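Local coordinates for protein membrane-bound lytic murein transglycosylase (Agrobacterium tumefaciens, PDB 2PNW) that probably cleaves the glycan strands of peptidoglycan without hydrolysis, leaving 1,6-anhydromuramyl ends, at residues Gly96-Glu105 with Ala333-Gly342. Residues are numbered along the deposited sequence; the frame is centred on the assembly and turned at random.
Sequences GFVTAFYEPE and ARGDIFTGSG
Thr99 and Asp336 sit at the heart of a parallel strand pair, 96-103 with 334-341, that joins regions far apart in sequence, the second belonging to a fold of the double-psi beta-barrel kind. Two side chains, Arg334 and Asp336, converge on the Thr99 hydroxyl through three hydrogen bonds. Arg334 NH1 donates to Thr99 OG1 at 2.9 Å and NH2 to the same oxygen at 3.2 Å, both in the guanidinium plane. Thr99 OG1 in turn donates to Asp336 OD1 at 2.7 Å, reaching it from above the carboxylate plane. A bend at chi2 of Arg334 (73°) turns the guanidinium across to strand 96-103, and Phe97 CD2 lies over one of its faces, ring and guanidinium nearly perpendicular. Further along, Phe101 and Phe338 meet obliquely, planes at 54°, with Phe338 CD1 over a face of the Phe101 ring and Asp336 O at its edge. A beta bulge between Phe101 and Glu103 then shifts the register, and Gly340 adopts backbone angles that favour glycine. Beyond it Ser341 OG donates to the anti lone pair of Glu103 OE1 at 2.6 Å, while Glu103 OE2 forms a salt bridge with Arg203 NE.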
ATOM      1  N   GLY A  96      11.414 -13.367   5.821  1.00 33.92           N
ATOM      2  CA  GLY A  96      10.498 -12.346   5.325  1.00 31.03           C
ATOM      3  C   GLY A  96      11.233 -11.404   4.389  1.00 30.12           C
ATOM      4  O   GLY A  96      12.465 -11.500   4.224  1.00 28.70           O
ATOM      5  N   PHE A  97      10.485 -10.478   3.789  1.00 28.40           N
ATOM      6  CA  PHE A  97      11.037  -9.588   2.775  1.00 27.35           C
ATOM      7  C   PHE A  97      10.285  -8.259   2.742  1.00 26.34           C
ATOM      8  O   PHE A  97       9.046  -8.243   2.754  1.00 25.77           O
ATOM      9  CB  PHE A  97      10.957 -10.258   1.402  1.00 27.99           C
ATOM     10  CG  PHE A  97      11.800  -9.589   0.356  1.00 29.78           C
ATOM     11  CD1 PHE A  97      13.186  -9.780   0.337  1.00 33.23           C
ATOM     12  CD2 PHE A  97      11.219  -8.776  -0.609  1.00 32.62           C
ATOM     13  CE1 PHE A  97      13.981  -9.159  -0.638  1.00 34.06           C
ATOM     14  CE2 PHE A  97      12.006  -8.155  -1.592  1.00 33.32           C
ATOM     15  CZ  PHE A  97      13.390  -8.349  -1.595  1.00 31.95           C
ATOM     16  N   VAL A  98      11.032  -7.156   2.727  1.00 24.86           N
ATOM     17  CA  VAL A  98      10.416  -5.830   2.635  1.00 24.44           C
ATOM     18  C   VAL A  98      10.855  -5.032   1.419  1.00 24.45           C
ATOM     19  O   VAL A  98      12.027  -5.084   0.992  1.00 23.74           O
ATOM     20  CB  VAL A  98      10.593  -4.975   3.907  1.00 24.13           C
ATOM     21  CG1 VAL A  98       9.797  -5.572   5.065  1.00 23.44           C
ATOM     22  CG2 VAL A  98      12.096  -4.807   4.276  1.00 23.64           C
ATOM     23  N   THR A  99       9.872  -4.350   0.833  1.00 23.28           N
ATOM     24  CA  THR A  99      10.116  -3.305  -0.123  1.00 23.26           C
ATOM     25  C   THR A  99       9.543  -2.024   0.487  1.00 22.77           C
ATOM     26  O   THR A  99       9.196  -2.003   1.693  1.00 22.23           O
ATOM     27  CB  THR A  99       9.526  -3.655  -1.501  1.00 23.53           C
ATOM     28  OG1 THR A  99       8.143  -4.009  -1.362  1.00 25.19           O
ATOM     29  CG2 THR A  99      10.277  -4.862  -2.119  1.00 24.22           C
ATOM     30  N   ALA A 100       9.470  -0.951  -0.294  1.00 22.23           N
ATOM     31  CA  ALA A 100       8.925   0.303   0.255  1.00 21.67           C
ATOM     32  C   ALA A 100       8.068   1.024  -0.762  1.00 21.75           C
ATOM     33  O   ALA A 100       8.203   0.792  -1.974  1.00 22.61           O
ATOM     34  CB  ALA A 100      10.036   1.214   0.779  1.00 21.34           C
ATOM     35  N   PHE A 101       7.194   1.902  -0.271  1.00 19.53           N
ATOM     36  CA  PHE A 101       6.350   2.718  -1.133  1.00 18.95           C
ATOM     37  C   PHE A 101       6.203   4.105  -0.520  1.00 18.82           C
ATOM     38  O   PHE A 101       6.636   4.330   0.620  1.00 19.15           O
ATOM     39  CB  PHE A 101       4.988   2.030  -1.413  1.00 19.31           C
ATOM     40  CG  PHE A 101       3.998   2.076  -0.258  1.00 19.12           C
ATOM     41  CD1 PHE A 101       2.810   2.796  -0.384  1.00 20.93           C
ATOM     42  CD2 PHE A 101       4.203   1.334   0.891  1.00 19.97           C
ATOM     43  CE1 PHE A 101       1.847   2.803   0.670  1.00 19.78           C
ATOM     44  CE2 PHE A 101       3.250   1.324   1.936  1.00 18.35           C
ATOM     45  CZ  PHE A 101       2.091   2.075   1.822  1.00 19.72           C
ATOM     46  N   TYR A 102       5.636   5.044  -1.267  1.00 18.50           N
ATOM     47  CA  TYR A 102       5.594   6.436  -0.800  1.00 18.27           C
ATOM     48  C   TYR A 102       4.443   7.110  -1.504  1.00 17.90           C
ATOM     49  O   TYR A 102       3.814   6.482  -2.357  1.00 18.24           O
ATOM     50  CB  TYR A 102       6.930   7.161  -1.069  1.00 18.93           C
ATOM     51  CG  TYR A 102       7.204   7.504  -2.518  1.00 19.23           C
ATOM     52  CD1 TYR A 102       7.254   8.840  -2.941  1.00 19.13           C
ATOM     53  CD2 TYR A 102       7.409   6.494  -3.469  1.00 17.03           C
ATOM     54  CE1 TYR A 102       7.515   9.161  -4.296  1.00 19.60           C
ATOM     55  CE2 TYR A 102       7.650   6.807  -4.809  1.00 19.75           C
ATOM     56  CZ  TYR A 102       7.713   8.120  -5.205  1.00 20.15           C
ATOM     57  OH  TYR A 102       7.969   8.414  -6.531  1.00 21.33           O
ATOM     58  N   GLU A 103       4.115   8.336  -1.094  1.00 16.38           N
ATOM     59  CA  GLU A 103       3.091   9.142  -1.759  1.00 16.83           C
ATOM     60  C   GLU A 103       3.837  10.151  -2.631  1.00 16.51           C
ATOM     61  O   GLU A 103       4.433  11.097  -2.069  1.00 16.51           O
ATOM     62  CB  GLU A 103       2.287   9.931  -0.720  1.00 16.35           C
ATOM     63  CG  GLU A 103       1.059  10.656  -1.286  1.00 18.37           C
ATOM     64  CD  GLU A 103       0.329  11.547  -0.243  1.00 19.77           C
ATOM     65  OE1 GLU A 103       0.953  11.997   0.755  1.00 22.83           O
ATOM     66  OE2 GLU A 103      -0.863  11.855  -0.471  1.00 21.07           O
ATOM     67  N   PRO A 104       3.828   9.973  -3.977  1.00 16.04           N
ATOM     68  CA  PRO A 104       4.533  10.970  -4.770  1.00 16.27           C
ATOM     69  C   PRO A 104       3.829  12.310  -4.860  1.00 17.32           C
ATOM     70  O   PRO A 104       2.595  12.412  -4.741  1.00 17.05           O
ATOM     71  CB  PRO A 104       4.606  10.337  -6.188  1.00 16.09           C
ATOM     72  CG  PRO A 104       4.232   8.867  -6.004  1.00 16.83           C
ATOM     73  CD  PRO A 104       3.285   8.892  -4.823  1.00 15.92           C
ATOM     74  N   GLU A 105       4.621  13.344  -5.088  1.00 17.11           N
ATOM     75  CA  GLU A 105       4.090  14.609  -5.499  1.00 19.12           C
ATOM     76  C   GLU A 105       4.085  14.602  -7.037  1.00 19.43           C
ATOM     77  O   GLU A 105       5.108  14.286  -7.659  1.00 20.42           O
ATOM     78  CB  GLU A 105       4.988  15.710  -4.929  1.00 20.26           C
ATOM     79  CG  GLU A 105       4.467  17.072  -5.145  1.00 26.85           C
ATOM     80  CD  GLU A 105       5.275  18.107  -4.371  1.00 34.26           C
ATOM     81  OE1 GLU A 105       5.114  18.186  -3.134  1.00 37.36           O
ATOM     82  OE2 GLU A 105       6.058  18.831  -5.016  1.00 36.54           O
ATOM     83  N   ALA A 333       4.998 -13.185   5.410  1.00 25.76           N
ATOM     84  CA  ALA A 333       6.056 -12.311   5.887  1.00 25.24           C
ATOM     85  C   ALA A 333       6.588 -11.401   4.790  1.00 25.68           C
ATOM     86  O   ALA A 333       7.800 -11.213   4.649  1.00 25.02           O
ATOM     87  CB  ALA A 333       7.171 -13.108   6.560  1.00 25.49           C
ATOM     88  N   ARG A 334       5.656 -10.821   4.026  1.00 24.94           N
ATOM     89  CA  ARG A 334       5.952  -9.853   2.981  1.00 24.33           C
ATOM     90  C   ARG A 334       5.359  -8.491   3.362  1.00 23.69           C
ATOM     91  O   ARG A 334       4.195  -8.417   3.792  1.00 23.68           O
ATOM     92  CB  ARG A 334       5.350 -10.334   1.661  1.00 24.51           C
ATOM     93  CG  ARG A 334       5.621  -9.442   0.463  1.00 27.57           C
ATOM     94  CD  ARG A 334       7.052  -9.515  -0.042  1.00 30.01           C
ATOM     95  NE  ARG A 334       7.150  -8.777  -1.307  1.00 31.50           N
ATOM     96  CZ  ARG A 334       7.424  -7.478  -1.421  1.00 33.19           C
ATOM     97  NH1 ARG A 334       7.663  -6.734  -0.352  1.00 30.01           N
ATOM     98  NH2 ARG A 334       7.471  -6.924  -2.628  1.00 34.30           N
ATOM     99  N   GLY A 335       6.136  -7.422   3.197  1.00 22.51           N
ATOM    100  CA  GLY A 335       5.643  -6.087   3.547  1.00 22.56           C
ATOM    101  C   GLY A 335       6.171  -4.963   2.691  1.00 23.20           C
ATOM    102  O   GLY A 335       7.235  -5.071   2.065  1.00 23.13           O
ATOM    103  N   ASP A 336       5.423  -3.865   2.657  1.00 22.46           N
ATOM    104  CA  ASP A 336       5.850  -2.682   1.938  1.00 22.67           C
ATOM    105  C   ASP A 336       5.847  -1.560   2.973  1.00 21.55           C
ATOM    106  O   ASP A 336       4.786  -1.209   3.515  1.00 20.09           O
ATOM    107  CB  ASP A 336       4.838  -2.362   0.853  1.00 23.74           C
ATOM    108  CG  ASP A 336       5.472  -1.956  -0.469  1.00 27.54           C
ATOM    109  OD1 ASP A 336       6.700  -1.917  -0.586  1.00 31.70           O
ATOM    110  OD2 ASP A 336       4.714  -1.690  -1.409  1.00 31.71           O
ATOM    111  N   ILE A 337       7.022  -0.999   3.229  1.00 20.79           N
ATOM    112  CA  ILE A 337       7.209   0.059   4.236  1.00 20.22           C
ATOM    113  C   ILE A 337       6.872   1.414   3.630  1.00 20.08           C
ATOM    114  O   ILE A 337       7.431   1.797   2.592  1.00 18.95           O
ATOM    115  CB  ILE A 337       8.693   0.108   4.730  1.00 21.27           C
ATOM    116  CG1 ILE A 337       9.078  -1.188   5.459  1.00 21.77           C
ATOM    117  CG2 ILE A 337       8.956   1.354   5.587  1.00 20.07           C
ATOM    118  CD1 ILE A 337      10.590  -1.431   5.483  1.00 24.60           C
ATOM    119  N   PHE A 338       5.946   2.137   4.265  1.00 19.17           N
ATOM    120  CA  PHE A 338       5.597   3.480   3.826  1.00 19.27           C
ATOM    121  C   PHE A 338       6.650   4.491   4.285  1.00 19.48           C
ATOM    122  O   PHE A 338       6.822   4.699   5.480  1.00 19.51           O
ATOM    123  CB  PHE A 338       4.217   3.914   4.369  1.00 18.98           C
ATOM    124  CG  PHE A 338       3.797   5.300   3.907  1.00 18.54           C
ATOM    125  CD1 PHE A 338       3.552   5.542   2.548  1.00 18.39           C
ATOM    126  CD2 PHE A 338       3.623   6.346   4.824  1.00 16.65           C
ATOM    127  CE1 PHE A 338       3.154   6.828   2.093  1.00 18.82           C
ATOM    128  CE2 PHE A 338       3.232   7.641   4.395  1.00 16.72           C
ATOM    129  CZ  PHE A 338       3.005   7.884   3.016  1.00 17.83           C
ATOM    130  N   THR A 339       7.350   5.129   3.344  1.00 19.44           N
ATOM    131  CA  THR A 339       8.438   6.038   3.730  1.00 20.24           C
ATOM    132  C   THR A 339       8.012   7.488   3.883  1.00 20.91           C
ATOM    133  O   THR A 339       8.777   8.303   4.429  1.00 21.92           O
ATOM    134  CB  THR A 339       9.641   5.990   2.755  1.00 20.34           C
ATOM    135  OG1 THR A 339       9.202   6.384   1.469  1.00 21.41           O
ATOM    136  CG2 THR A 339      10.260   4.607   2.687  1.00 19.11           C
ATOM    137  N   GLY A 340       6.822   7.839   3.400  1.00 19.65           N
ATOM    138  CA  GLY A 340       6.360   9.220   3.497  1.00 20.57           C
ATOM    139  C   GLY A 340       5.937   9.779   2.153  1.00 20.86           C
ATOM    140  O   GLY A 340       5.632   9.019   1.226  1.00 20.88           O
ATOM    141  N   SER A 341       5.952  11.101   2.044  1.00 20.62           N
ATOM    142  CA  SER A 341       5.376  11.816   0.936  1.00 21.08           C
ATOM    143  C   SER A 341       6.428  12.708   0.282  1.00 22.08           C
ATOM    144  O   SER A 341       7.254  13.329   0.984  1.00 21.84           O
ATOM    145  CB  SER A 341       4.172  12.659   1.402  1.00 22.60           C
ATOM    146  OG  SER A 341       3.165  11.855   2.019  1.00 23.03           O
ATOM    147  N   GLY A 342       6.416  12.738  -1.052  1.00 21.26           N
ATOM    148  CA  GLY A 342       7.273  13.638  -1.830  1.00 21.68           C
ATOM    149  C   GLY A 342       8.601  13.047  -2.283  1.00 22.42           C
ATOM    150  O   GLY A 342       8.851  11.853  -2.181  1.00 20.80           O
TER